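Local coordinates for farnesyl pyrophosphate synthase (Pseudomonas aeruginosa, PDB 3ZOU), which catalyses the condensation of allylic diphosphates such as geranyl diphosphate with isopentenyl diphosphate to give farnesyl diphosphate, probably with the help of magnesium, at residues R46-A52 against A69-E74; L75-Y79 against L117-F122; A148-M154 against H180-L185; Y211-I215 against L284-A288; Q220-I225 against P248-A252. All blocks are in the same frame, centred on the assembly; numbering follows the deposited sequence.

In the fold
From the N terminus, interaction 1 closes the short loop that turns helix 47-58 back onto helix 67-85. The latter helix runs on into interaction 2, which closes a longer loop against helix 107-126 next to the second subunit. Interaction 3 follows, joining the end of helix 135-149 and the start of helix 154-163 to helix 171-196. These three come in series and touch one another. Interaction 4 spans the widest loop, from helix 202-227 to helix 282-293, and interaction 5 lies within that span, also starting from helix 202-227. Leu51 packs on interaction 4, while Thr182 meets Gln220 between interactions 3 and 5.

Interaction 1 (R46-A52 against A69-E74); sequences RVRPLLA and AACAVE. With 6H6 (3-(2-oxo-1,3-benzoxazol-3(2H)-yl)propanoic acid), chain G.
Ala69 opens the contact with its methyl, which meets that of Ala52; the local helix axes approach to 8.2 Å and run roughly antiparallel, at 150°. One residue on, Ala70 gives the closest backbone approach, its CA 4.1 Å from that of Pro49. Its CB packs against Pro49 CB at 3.9 Å and its carbonyl lies beside the proline ring. Val73, a turn later, lays CG2 against the base of Arg48, 3.8 Å from Arg48 CB, while the rest of that arginine leads away and touches Leu185. Glu74 carries the polar part. Its CG stands anti to the backbone N (chi1 -167°) and the chain then bends at chi2, turning the carboxylate across the Arg46 side chain. Glu74 OE1 comes to 3.1 Å from Pro49 CD, the side chains crossing at about a right angle and without a hydrogen bond. Arg46 NH1 donates to Glu74 OE2 at 2.9 Å in a salt bridge: the oxygen lies close to the guanidinium plane but is met from above the carboxylate plane. Arg46 is held further by a salt bridge from NE to Asp15 and by a bond from NH2 to Val40 O. A water also joins Glu74 OE2 to Arg46 N, and a second, 2.7 Å from Glu74 OE1, accepts from both Arg48 N and Arg48 NH1. Val47 CG2 and Leu50 CD1 touch the bound benzoxazolone fragment. The arrangement anchors the GKRVRP signature of polyprenyl synthases, whose lysine and second arginine, here Lys45 and Arg48, probably bind isopentenyl diphosphate as in relatives, while Arg46 is spent on Asp15 and Glu74.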
# COMPACT_ATOMS: atom_id res chain seq x y z
N ARG A 46 16.29 3.42 12.36
CA ARG A 46 15.91 4.35 11.32
C ARG A 46 16.98 4.54 10.21
O ARG A 46 17.22 5.61 9.71
CB ARG A 46 15.47 5.75 11.85
CG ARG A 46 14.44 5.73 12.96
CD ARG A 46 13.22 4.85 12.63
NE ARG A 46 12.30 5.19 13.67
CZ ARG A 46 11.31 4.38 14.08
NH1 ARG A 46 11.08 3.20 13.52
NH2 ARG A 46 10.56 4.76 15.10
N VAL A 47 17.63 3.43 9.84
CA VAL A 47 18.59 3.45 8.75
C VAL A 47 18.02 3.97 7.43
O VAL A 47 18.66 4.68 6.67
CB VAL A 47 19.19 2.06 8.52
CG1 VAL A 47 20.15 2.07 7.34
CG2 VAL A 47 19.85 1.55 9.78
N ARG A 48 16.78 3.59 7.09
CA ARG A 48 16.19 4.02 5.86
C ARG A 48 15.83 5.50 5.82
O ARG A 48 16.27 6.19 4.88
CB ARG A 48 15.01 3.08 5.54
CG ARG A 48 15.48 1.68 5.15
CD ARG A 48 14.38 0.66 5.29
NE ARG A 48 14.94 -0.69 5.13
CZ ARG A 48 15.58 -1.32 6.09
NH1 ARG A 48 15.74 -0.79 7.31
NH2 ARG A 48 16.10 -2.51 5.87
N PRO A 49 15.38 6.07 6.94
CA PRO A 49 15.34 7.54 7.06
C PRO A 49 16.73 8.21 6.93
O PRO A 49 16.82 9.19 6.22
CB PRO A 49 14.73 7.74 8.40
CG PRO A 49 13.69 6.61 8.47
CD PRO A 49 14.42 5.45 7.88
N LEU A 50 17.70 7.62 7.60
CA LEU A 50 19.11 8.15 7.58
C LEU A 50 19.51 8.29 6.11
O LEU A 50 20.06 9.27 5.63
CB LEU A 50 20.01 7.20 8.32
CG LEU A 50 21.47 7.67 8.64
CD1 LEU A 50 22.06 6.76 9.68
CD2 LEU A 50 22.27 7.66 7.39
N LEU A 51 19.26 7.22 5.34
CA LEU A 51 19.63 7.17 3.96
C LEU A 51 18.94 8.27 3.17
O LEU A 51 19.52 8.86 2.26
CB LEU A 51 19.35 5.78 3.36
CG LEU A 51 20.36 4.69 3.76
CD1 LEU A 51 19.85 3.29 3.46
CD2 LEU A 51 21.72 4.93 3.12
N ALA A 52 17.62 8.43 3.37
CA ALA A 52 16.86 9.49 2.65
C ALA A 52 17.44 10.87 2.99
O ALA A 52 17.67 11.64 2.09
CB ALA A 52 15.38 9.41 3.00
N ALA A 69 9.71 11.57 2.59
CA ALA A 69 10.48 10.40 2.11
C ALA A 69 10.94 9.50 3.24
O ALA A 69 10.72 8.28 3.18
CB ALA A 69 11.70 10.88 1.35
N ALA A 70 11.52 10.07 4.30
CA ALA A 70 12.00 9.38 5.46
C ALA A 70 10.83 8.64 6.14
O ALA A 70 10.96 7.47 6.47
CB ALA A 70 12.66 10.40 6.40
N CYS A 71 9.71 9.33 6.30
CA CYS A 71 8.56 8.68 6.91
C CYS A 71 8.01 7.51 6.09
O CYS A 71 7.80 6.44 6.60
CB CYS A 71 7.45 9.63 7.10
SG CYS A 71 7.67 10.87 8.42
N ALA A 72 7.93 7.75 4.81
CA ALA A 72 7.35 6.71 3.90
C ALA A 72 8.19 5.47 3.92
O ALA A 72 7.66 4.35 4.03
CB ALA A 72 7.17 7.24 2.52
N VAL A 73 9.52 5.60 3.80
CA VAL A 73 10.31 4.36 3.77
C VAL A 73 10.29 3.65 5.09
O VAL A 73 10.31 2.43 5.12
CB VAL A 73 11.75 4.57 3.23
CG1 VAL A 73 11.64 5.07 1.79
CG2 VAL A 73 12.55 5.56 4.09
N GLU A 74 10.20 4.38 6.21
CA GLU A 74 10.13 3.75 7.49
C GLU A 74 8.80 3.04 7.69
O GLU A 74 8.74 1.99 8.27
CB GLU A 74 10.44 4.72 8.65
CG GLU A 74 10.67 3.97 9.95
CD GLU A 74 11.91 3.05 10.02
OE1 GLU A 74 12.80 3.19 9.16
OE2 GLU A 74 11.94 2.25 10.96
O 6H6 G . 24.04 2.09 18.81
N1 6H6 G . 24.99 3.24 14.91
O1 6H6 G . 26.80 4.57 15.38
C2 6H6 G . 25.91 4.15 14.62
O2 6H6 G . 25.72 4.57 13.34
C3 6H6 G . 24.69 3.87 12.84
C4 6H6 G . 24.13 3.91 11.58
C5 6H6 G . 23.04 3.07 11.37
C6 6H6 G . 22.56 2.24 12.38
C7 6H6 G . 23.11 2.20 13.64
C8 6H6 G . 24.20 3.02 13.85
C9 6H6 G . 24.83 2.62 16.22
C10 6H6 G . 24.04 3.66 17.03
C11 6H6 G . 23.48 3.10 18.34
OXT 6H6 G . 22.54 3.74 18.86
O HOH W 1 14.19 1.36 12.14
O HOH W 2 14.95 1.72 8.58

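Interaction 2 (L75-Y79 against L117-F122)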
# COMPACT_ATOMS: atom_id res chain seq x y z
N LEU A 75 7.75 3.65 7.16
CA LEU A 75 6.42 3.04 7.26
C LEU A 75 6.40 1.73 6.50
O LEU A 75 5.79 0.75 6.98
CB LEU A 75 5.36 3.98 6.76
CG LEU A 75 5.08 5.14 7.76
CD1 LEU A 75 4.34 6.23 7.03
CD2 LEU A 75 4.35 4.71 9.01
N ILE A 76 6.97 1.72 5.29
CA ILE A 76 7.00 0.47 4.53
C ILE A 76 7.80 -0.58 5.36
O ILE A 76 7.45 -1.78 5.44
CB ILE A 76 7.56 0.65 3.11
CG1 ILE A 76 6.64 1.54 2.24
CG2 ILE A 76 7.84 -0.71 2.43
CD1 ILE A 76 5.26 0.96 2.02
N HIS A 77 8.99 -0.21 5.77
CA HIS A 77 9.83 -1.07 6.55
C HIS A 77 9.08 -1.67 7.79
O HIS A 77 9.03 -2.88 7.96
CB HIS A 77 11.09 -0.33 7.00
CG HIS A 77 12.04 -1.17 7.77
ND1 HIS A 77 12.53 -2.37 7.35
CD2 HIS A 77 12.52 -0.99 9.02
CE1 HIS A 77 13.32 -2.87 8.28
NE2 HIS A 77 13.31 -2.05 9.30
N ALA A 78 8.43 -0.81 8.53
CA ALA A 78 7.70 -1.22 9.74
C ALA A 78 6.59 -2.19 9.40
O ALA A 78 6.43 -3.19 10.05
CB ALA A 78 7.12 -0.00 10.43
N TYR A 79 5.83 -1.89 8.33
CA TYR A 79 4.68 -2.78 7.98
C TYR A 79 5.27 -4.16 7.61
O TYR A 79 4.73 -5.21 8.03
CB TYR A 79 3.76 -2.24 6.91
CG TYR A 79 3.80 -2.99 5.57
CD1 TYR A 79 3.20 -4.22 5.47
CD2 TYR A 79 4.38 -2.49 4.44
CE1 TYR A 79 3.24 -4.94 4.27
CE2 TYR A 79 4.44 -3.20 3.25
CZ TYR A 79 3.86 -4.41 3.16
OH TYR A 79 3.95 -5.11 2.00
N LEU A 117 -0.42 0.84 7.64
CA LEU A 117 0.90 1.51 7.55
C LEU A 117 1.30 1.59 6.10
O LEU A 117 1.90 2.57 5.69
CB LEU A 117 1.96 0.76 8.38
CG LEU A 117 1.81 0.85 9.91
CD1 LEU A 117 2.78 -0.10 10.57
CD2 LEU A 117 1.92 2.25 10.41
N GLN A 118 1.05 0.53 5.33
CA GLN A 118 1.42 0.60 3.91
C GLN A 118 0.68 1.72 3.20
O GLN A 118 1.24 2.51 2.46
CB GLN A 118 1.28 -0.74 3.20
CG GLN A 118 1.67 -0.57 1.74
CD GLN A 118 1.91 -1.82 0.90
OE1 GLN A 118 2.60 -1.72 -0.10
NE2 GLN A 118 1.24 -2.89 1.17
N ALA A 119 -0.65 1.76 3.39
CA ALA A 119 -1.44 2.88 2.78
C ALA A 119 -0.93 4.25 3.23
O ALA A 119 -0.82 5.13 2.40
CB ALA A 119 -2.92 2.74 3.08
N LEU A 120 -0.60 4.31 4.51
CA LEU A 120 -0.13 5.60 5.02
C LEU A 120 1.13 6.05 4.34
O LEU A 120 1.35 7.25 4.17
CB LEU A 120 0.03 5.52 6.50
CG LEU A 120 0.45 6.76 7.28
CD1 LEU A 120 -0.59 7.83 7.06
CD2 LEU A 120 0.53 6.38 8.75
N ALA A 121 2.04 5.13 4.07
CA ALA A 121 3.30 5.47 3.41
C ALA A 121 3.00 6.25 2.13
O ALA A 121 3.66 7.23 1.77
CB ALA A 121 4.14 4.26 3.16
N PHE A 122 2.06 5.73 1.34
CA PHE A 122 1.69 6.30 0.03
C PHE A 122 0.90 7.60 0.22
O PHE A 122 1.16 8.58 -0.48
CB PHE A 122 0.95 5.25 -0.84
CG PHE A 122 1.86 4.11 -1.21
CD1 PHE A 122 2.92 4.32 -2.07
CD2 PHE A 122 1.69 2.86 -0.71
CE1 PHE A 122 3.74 3.25 -2.45
CE2 PHE A 122 2.50 1.79 -1.08
CZ PHE A 122 3.56 2.01 -1.90
O HOH W 3 4.39 -3.81 -0.13
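The Tyr79 ring carries the Gln118 side chain on one face. Gln118 CB sits 4.1 Å from the Tyr79 ring centroid as a CH-pi contact, displaced toward the rim, and the amide continues along the ring with its plane only 19° from that of the aromatic. The two chains lie side by side and point the same way because Gln118 is extended, with CG anti to the backbone N (chi1 180°). Amide and phenol are bridged by a water that accepts from Tyr79 OH and donates to Gln118 OE1 at 2.8 Å. Gln118 NE2 instead reaches Asp115 O of the second subunit, and Tyr79 meets His83 edge to face. Gln118 OE1 lies at the edge of the Phe122 ring, which stacks on Phe122 of the second subunit; Ile76 CD1 comes to this ring at a slant. Ile76 CD1 also wedges between Gln118 CG and the methyl of Ala121, 3.7 Å from Ala121 CB. Leu75 lays its CB on Ala121 CB at 3.8 Å, and its CD2 meets Leu117 CD2 at 3.7 Å, the two chains crossing at about a right angle. With Ala121 in the seam, the local axes approach to 8.3 Å, close to antiparallel at 171°. Helices 67-85 and 107-126 pack in this way in the all-helical prenyl synthase fold, beside the second subunit, and Tyr79, fifth before the first aspartate-rich motif, occupies a position that in this family commonly shapes the end of the allylic chain pocket.

Interaction 3 (A148-M154 against H180-L185); sequences AAGSAGM and HKTGAL. With GPP (geranyl diphosphate), chain E.
Ala148, near the end of its helix, sets CB beside the backbone of Ala184, 3.5 Å from Ala184 O, while its own carbonyl is approached by Ala184 CB. Ala148 O also accepts from Met154 N at 2.8 Å, which folds the turn back over the helix end. Within the type I turn that begins at Gly150, Ala152 O comes close to the His180 ring, 3.5 Å from His180 CD2, and is tied to His180 NE2 through a water lying in the plane of that ring. The other ring nitrogen of His180 bonds to Val176 O. Gly153, the N-cap of the next helix, has no side chain and lies directly on helix 171-196: its CA is 3.9 Å from Ala184 CB, and its carbonyl faces the edge of the His180 ring. Met154 CA then makes a CA-H...O contact of 3.3 Å with His180 O. Its CG stands anti to the backbone N (chi1 -179°), which carries the chain past Lys181 O and alongside Leu185, with Met154 SD 4.1 Å from Leu185 CD2. The terminal CE reaches the tail of geranyl diphosphate at its C10. Lys181 serves the other end of the same substrate: NZ donates to GPP O2A at 3.0 Å and also forms a salt bridge with Asp161, while Thr182 CG2 lies near GPP C4. The contact thus sets Met154 CE beside the tail and Lys181 NZ at the diphosphate, consistent with a lysine that would help stabilise the leaving pyrophosphate.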
# COMPACT_ATOMS: atom_id res chain seq x y z
N ALA A 148 9.39 -0.49 -5.51
CA ALA A 148 10.32 -1.10 -4.56
C ALA A 148 9.66 -1.89 -3.49
O ALA A 148 10.27 -2.83 -2.93
CB ALA A 148 11.15 -0.01 -3.91
N ALA A 149 8.46 -1.46 -3.04
CA ALA A 149 7.77 -2.10 -1.90
C ALA A 149 7.01 -3.34 -2.37
O ALA A 149 6.72 -4.21 -1.51
CB ALA A 149 6.80 -1.18 -1.27
N GLY A 150 6.69 -3.41 -3.67
CA GLY A 150 5.74 -4.39 -4.16
C GLY A 150 6.33 -5.72 -4.57
O GLY A 150 7.43 -6.14 -4.11
N SER A 151 5.55 -6.48 -5.36
CA SER A 151 5.92 -7.80 -5.71
C SER A 151 7.15 -7.99 -6.57
O SER A 151 7.67 -9.11 -6.66
CB SER A 151 4.69 -8.52 -6.32
OG SER A 151 3.65 -8.64 -5.32
N ALA A 152 7.59 -6.90 -7.18
CA ALA A 152 8.83 -6.88 -7.94
C ALA A 152 10.01 -6.37 -7.13
O ALA A 152 11.13 -6.34 -7.65
CB ALA A 152 8.68 -6.05 -9.20
N GLY A 153 9.77 -6.07 -5.88
CA GLY A 153 10.78 -5.53 -4.94
C GLY A 153 10.72 -6.33 -3.62
O GLY A 153 10.84 -7.58 -3.59
N MET A 154 10.43 -5.62 -2.53
CA MET A 154 10.45 -6.14 -1.21
C MET A 154 9.56 -7.40 -1.00
O MET A 154 10.01 -8.38 -0.46
CB MET A 154 10.08 -5.04 -0.22
CG MET A 154 10.09 -5.41 1.24
SD MET A 154 9.46 -4.12 2.33
CE MET A 154 7.70 -4.34 2.02
N HIS A 180 16.25 -8.11 -3.62
CA HIS A 180 14.82 -7.83 -3.57
C HIS A 180 14.37 -7.57 -2.13
O HIS A 180 13.66 -6.59 -1.91
CB HIS A 180 14.03 -9.04 -4.14
CG HIS A 180 14.13 -9.16 -5.61
ND1 HIS A 180 15.24 -9.64 -6.27
CD2 HIS A 180 13.21 -8.90 -6.59
CE1 HIS A 180 15.03 -9.63 -7.57
NE2 HIS A 180 13.81 -9.21 -7.80
N LYS A 181 14.76 -8.43 -1.19
CA LYS A 181 14.13 -8.42 0.11
C LYS A 181 14.50 -7.20 0.91
O LYS A 181 13.65 -6.65 1.66
CB LYS A 181 14.50 -9.66 0.90
CG LYS A 181 13.69 -9.81 2.19
CD LYS A 181 13.89 -11.12 2.85
CE LYS A 181 15.21 -11.16 3.52
NZ LYS A 181 15.22 -12.25 4.56
N THR A 182 15.75 -6.82 0.84
CA THR A 182 16.20 -5.57 1.50
C THR A 182 16.77 -4.53 0.54
O THR A 182 16.62 -3.32 0.80
CB THR A 182 17.16 -5.86 2.65
OG1 THR A 182 18.20 -6.66 2.16
CG2 THR A 182 16.47 -6.55 3.79
N GLY A 183 17.36 -4.94 -0.59
CA GLY A 183 18.00 -3.99 -1.49
C GLY A 183 17.01 -3.00 -2.08
O GLY A 183 17.30 -1.82 -2.18
N ALA A 184 15.83 -3.45 -2.48
CA ALA A 184 14.94 -2.57 -3.19
C ALA A 184 14.59 -1.34 -2.34
O ALA A 184 14.53 -0.23 -2.86
CB ALA A 184 13.66 -3.31 -3.62
N LEU A 185 14.27 -1.58 -1.11
CA LEU A 185 13.79 -0.51 -0.23
C LEU A 185 14.98 0.38 0.17
O LEU A 185 14.77 1.59 0.37
CB LEU A 185 12.99 -1.08 0.92
CG LEU A 185 12.38 -0.05 1.85
CD1 LEU A 185 11.39 0.84 1.17
CD2 LEU A 185 11.68 -0.77 3.03
C1 GPP E . 12.83 -9.48 7.67
O1 GPP E . 13.74 -10.52 7.25
C2 GPP E . 11.83 -9.22 6.60
C3 GPP E . 12.03 -8.31 5.61
C4 GPP E . 13.23 -7.45 5.70
C5 GPP E . 11.04 -8.04 4.57
C6 GPP E . 9.67 -8.60 4.99
C7 GPP E . 8.77 -8.45 3.85
C8 GPP E . 7.46 -8.65 3.82
C9 GPP E . 6.53 -9.05 4.98
C10 GPP E . 7.01 -8.40 2.42
PA GPP E . 14.14 -11.67 8.29
O1A GPP E . 12.88 -12.48 8.68
O2A GPP E . 15.23 -12.47 7.60
O3A GPP E . 14.82 -10.77 9.44
PB GPP E . 14.38 -10.58 10.98
O1B GPP E . 13.04 -11.29 11.11
O2B GPP E . 15.46 -11.24 11.82
O3B GPP E . 14.33 -9.05 11.05
O HOH W 4 12.06 -8.26 -9.83

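Interaction 4 (Y211-I215 against L284-A288); sequences YAEAI and LRQLA
Tyr211 reaches across to Leu284. From CB, which points toward the opposite helix, the ring leaves anti to the backbone N (chi1 168°) and spans the gap. One ring face rests on Ile215 CG2 of its own helix; the other is met by Leu284 CD1, with Leu284 CD2 3.8 Å from Tyr211 CE1. Ala288 CB comes obliquely to Tyr211 CE2, 4.2 Å away. Further out, Tyr211 CZ touches Leu284 CB at 3.7 Å. At the tip, Tyr211 OH donates to Leu284 O at 2.7 Å and also touches Leu287 CD2. The hydroxyl approaches the carbonyl at a C=O...O angle of 114°, tilted from its plane, and Ala288 N arrives from the opposite face to keep the helical bond. The same Ile215 CG2 that lies on the ring face packs on Ala288 CB at 3.9 Å. The local axes stay 11.2 Å apart and run near parallel, 20° apart in direction, a spacing the aromatic fills. Leu51 closes one side, and Leu287 also borders the benzoxazolone fragment. Chemically, a buried phenol finds its acceptor in a helix carbonyl that is already engaged, so polar atoms are satisfied within an otherwise apolar seam.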
# COMPACT_ATOMS: atom_id res chain seq x y z
N TYR A 211 25.78 3.08 -5.07
CA TYR A 211 26.07 3.16 -3.64
C TYR A 211 25.14 2.26 -2.87
O TYR A 211 25.54 1.52 -1.98
CB TYR A 211 26.03 4.65 -3.20
CG TYR A 211 26.03 4.82 -1.68
CD1 TYR A 211 24.86 4.77 -0.96
CD2 TYR A 211 27.20 4.90 -0.99
CE1 TYR A 211 24.82 4.88 0.40
CE2 TYR A 211 27.19 4.99 0.41
CZ TYR A 211 26.01 4.99 1.11
OH TYR A 211 25.99 5.04 2.48
N ALA A 212 23.84 2.46 -3.11
CA ALA A 212 22.80 1.78 -2.34
C ALA A 212 22.83 0.27 -2.53
O ALA A 212 22.66 -0.48 -1.61
CB ALA A 212 21.45 2.37 -2.78
N GLU A 213 23.08 -0.17 -3.77
CA GLU A 213 23.26 -1.58 -4.03
C GLU A 213 24.36 -2.20 -3.23
O GLU A 213 24.22 -3.25 -2.62
CB GLU A 213 23.52 -1.80 -5.54
CG GLU A 213 22.37 -1.47 -6.45
CD GLU A 213 22.69 -1.39 -7.96
OE1 GLU A 213 23.86 -1.18 -8.34
OE2 GLU A 213 21.74 -1.48 -8.76
N ALA A 214 25.47 -1.48 -3.22
CA ALA A 214 26.64 -1.96 -2.49
C ALA A 214 26.45 -2.01 -0.99
O ALA A 214 26.78 -3.02 -0.34
CB ALA A 214 27.86 -1.14 -2.92
N ILE A 215 25.93 -0.95 -0.37
CA ILE A 215 25.75 -1.02 1.05
C ILE A 215 24.69 -2.01 1.49
O ILE A 215 24.79 -2.57 2.56
CB ILE A 215 25.49 0.33 1.73
CG1 ILE A 215 24.24 1.03 1.19
CG2 ILE A 215 26.65 1.25 1.53
CD1 ILE A 215 23.62 1.97 2.17
N LEU A 284 26.99 9.61 3.96
CA LEU A 284 26.89 8.35 3.18
C LEU A 284 28.17 7.55 3.19
O LEU A 284 28.22 6.33 3.33
CB LEU A 284 26.45 8.64 1.78
CG LEU A 284 25.01 9.12 1.50
CD1 LEU A 284 24.76 9.25 0.01
CD2 LEU A 284 24.00 8.17 2.08
N ARG A 285 29.27 8.28 3.03
CA ARG A 285 30.55 7.58 3.09
C ARG A 285 30.80 6.93 4.44
O ARG A 285 31.30 5.78 4.57
CB ARG A 285 31.70 8.56 2.75
CG ARG A 285 31.64 9.11 1.36
CD ARG A 285 32.71 10.19 1.13
NE ARG A 285 32.72 10.64 -0.25
CZ ARG A 285 32.41 11.84 -0.70
NH1 ARG A 285 32.14 12.84 0.11
NH2 ARG A 285 32.38 12.03 -1.99
N GLN A 286 30.54 7.69 5.50
CA GLN A 286 30.71 7.22 6.86
C GLN A 286 29.82 6.00 7.19
O GLN A 286 30.21 5.10 7.92
CB GLN A 286 30.48 8.36 7.87
CG GLN A 286 31.57 9.40 7.82
CD GLN A 286 31.36 10.48 8.89
OE1 GLN A 286 30.85 10.19 9.99
NE2 GLN A 286 31.82 11.68 8.61
N LEU A 287 28.60 6.03 6.69
CA LEU A 287 27.72 4.89 6.84
C LEU A 287 28.28 3.65 6.17
O LEU A 287 28.26 2.61 6.78
CB LEU A 287 26.32 5.22 6.26
CG LEU A 287 25.36 4.03 6.38
CD1 LEU A 287 24.96 3.78 7.81
CD2 LEU A 287 24.14 4.41 5.55
N ALA A 288 28.79 3.78 4.99
CA ALA A 288 29.43 2.65 4.31
C ALA A 288 30.53 2.01 5.11
O ALA A 288 30.62 0.78 5.20
CB ALA A 288 29.86 3.00 2.92

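Interaction 5 (Q220-I225 against P248-A252); sequences QVQDDI and PTYPA. With MG (magnesium ion), chain F.
Asp224 OD2 is gripped by the backbone NH of Tyr250 and by a water. The bond from Tyr250 N to Asp224 OD2 is 2.9 Å long and nearly straight, at 168°, and reaches the oxygen on its anti side. The water donates to Asp224 OD2 at 2.6 Å and is a more distant member of the magnesium shell, its O 2.5 Å from the ion, whereas the other carboxylate oxygen, Asp224 OD1, binds the metal at 2.1 Å. Five waters complete the six ligands; one is held by both Gln220 O and Gln220 OE1. Val221 CG2 stands over the centre of the Tyr250 ring, 3.6 Å from its centroid, as a CH-pi contact, while Pro251 CD lies 3.5 Å from Asp224 CB. Thr249 is the N-cap of the short helix 250-254: its OG1, placed by chi1 of 63°, accepts from Ala252 N at 3.1 Å. Asp224 belongs to the second aspartate-rich motif of prenyl synthases. With one oxygen on the magnesium ion and the other tied to the start of a helix, its carboxylate is fixed in rotation, and the mainly aqueous shell would leave ligands that a diphosphate could displace.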
# COMPACT_ATOMS: atom_id res chain seq x y z
N GLN A 220 24.33 -7.23 4.65
CA GLN A 220 23.97 -8.63 4.78
C GLN A 220 25.22 -9.52 4.97
O GLN A 220 25.19 -10.47 5.76
CB GLN A 220 23.17 -9.09 3.56
CG GLN A 220 21.83 -8.39 3.48
CD GLN A 220 20.93 -8.66 4.67
OE1 GLN A 220 20.98 -9.72 5.31
NE2 GLN A 220 20.15 -7.65 5.05
N VAL A 221 26.27 -9.18 4.24
CA VAL A 221 27.55 -9.92 4.38
C VAL A 221 28.08 -9.76 5.79
O VAL A 221 28.44 -10.77 6.49
CB VAL A 221 28.57 -9.47 3.33
CG1 VAL A 221 29.92 -10.21 3.56
CG2 VAL A 221 28.07 -9.65 1.91
N GLN A 222 28.17 -8.50 6.26
CA GLN A 222 28.70 -8.29 7.63
C GLN A 222 27.80 -8.93 8.69
O GLN A 222 28.27 -9.44 9.72
CB GLN A 222 28.95 -6.79 7.90
CG GLN A 222 29.56 -6.45 9.22
CD GLN A 222 31.01 -6.96 9.33
OE1 GLN A 222 31.59 -7.41 8.34
NE2 GLN A 222 31.55 -6.92 10.52
N ASP A 223 26.48 -8.90 8.52
CA ASP A 223 25.60 -9.54 9.51
C ASP A 223 25.89 -11.05 9.65
O ASP A 223 25.92 -11.57 10.79
CB ASP A 223 24.13 -9.43 9.12
CG ASP A 223 23.50 -8.14 9.56
OD1 ASP A 223 24.20 -7.26 10.11
OD2 ASP A 223 22.26 -7.96 9.29
N ASP A 224 26.11 -11.70 8.52
CA ASP A 224 26.43 -13.12 8.45
C ASP A 224 27.76 -13.35 9.16
O ASP A 224 27.92 -14.33 9.92
CB ASP A 224 26.52 -13.68 7.03
CG ASP A 224 25.15 -13.89 6.36
OD1 ASP A 224 24.15 -13.60 7.02
OD2 ASP A 224 25.17 -14.34 5.21
N ILE A 225 28.73 -12.46 8.93
CA ILE A 225 30.03 -12.63 9.53
C ILE A 225 29.90 -12.53 11.03
O ILE A 225 30.46 -13.37 11.75
CB ILE A 225 31.03 -11.61 8.99
CG1 ILE A 225 31.40 -11.92 7.56
CG2 ILE A 225 32.27 -11.52 9.92
CD1 ILE A 225 32.00 -10.78 6.81
N PRO A 248 22.59 -21.17 4.74
CA PRO A 248 23.43 -20.86 3.59
C PRO A 248 23.83 -19.36 3.59
O PRO A 248 23.10 -18.49 3.11
CB PRO A 248 22.52 -21.21 2.40
CG PRO A 248 21.13 -20.98 2.93
CD PRO A 248 21.18 -20.89 4.44
N THR A 249 25.01 -19.09 4.14
CA THR A 249 25.42 -17.72 4.53
C THR A 249 26.63 -17.32 3.74
O THR A 249 27.26 -18.14 3.09
CB THR A 249 25.79 -17.70 6.00
OG1 THR A 249 26.93 -18.56 6.20
CG2 THR A 249 24.62 -18.19 6.88
N TYR A 250 27.00 -16.04 3.78
CA TYR A 250 28.18 -15.66 3.07
C TYR A 250 29.47 -16.40 3.55
O TYR A 250 30.23 -16.81 2.70
CB TYR A 250 28.36 -14.12 3.04
CG TYR A 250 27.43 -13.46 2.06
CD1 TYR A 250 27.68 -13.47 0.71
CD2 TYR A 250 26.28 -12.83 2.50
CE1 TYR A 250 26.82 -12.91 -0.19
CE2 TYR A 250 25.42 -12.24 1.60
CZ TYR A 250 25.71 -12.30 0.26
OH TYR A 250 24.90 -11.70 -0.66
N PRO A 251 29.68 -16.52 4.87
CA PRO A 251 30.83 -17.35 5.32
C PRO A 251 30.80 -18.79 4.82
O PRO A 251 31.86 -19.33 4.40
CB PRO A 251 30.72 -17.29 6.84
CG PRO A 251 30.12 -15.94 7.09
CD PRO A 251 29.07 -15.82 5.99
N ALA A 252 29.61 -19.40 4.79
CA ALA A 252 29.53 -20.81 4.30
C ALA A 252 29.86 -20.88 2.84
O ALA A 252 30.50 -21.83 2.36
CB ALA A 252 28.15 -21.39 4.57
MG MG F . 22.11 -13.53 6.38
O HOH W 5 22.65 -11.73 5.69
O HOH W 6 22.82 -14.16 4.12
O HOH W 7 21.61 -12.51 8.31
O HOH W 8 21.96 -15.45 7.34
O HOH W 9 20.24 -13.31 6.01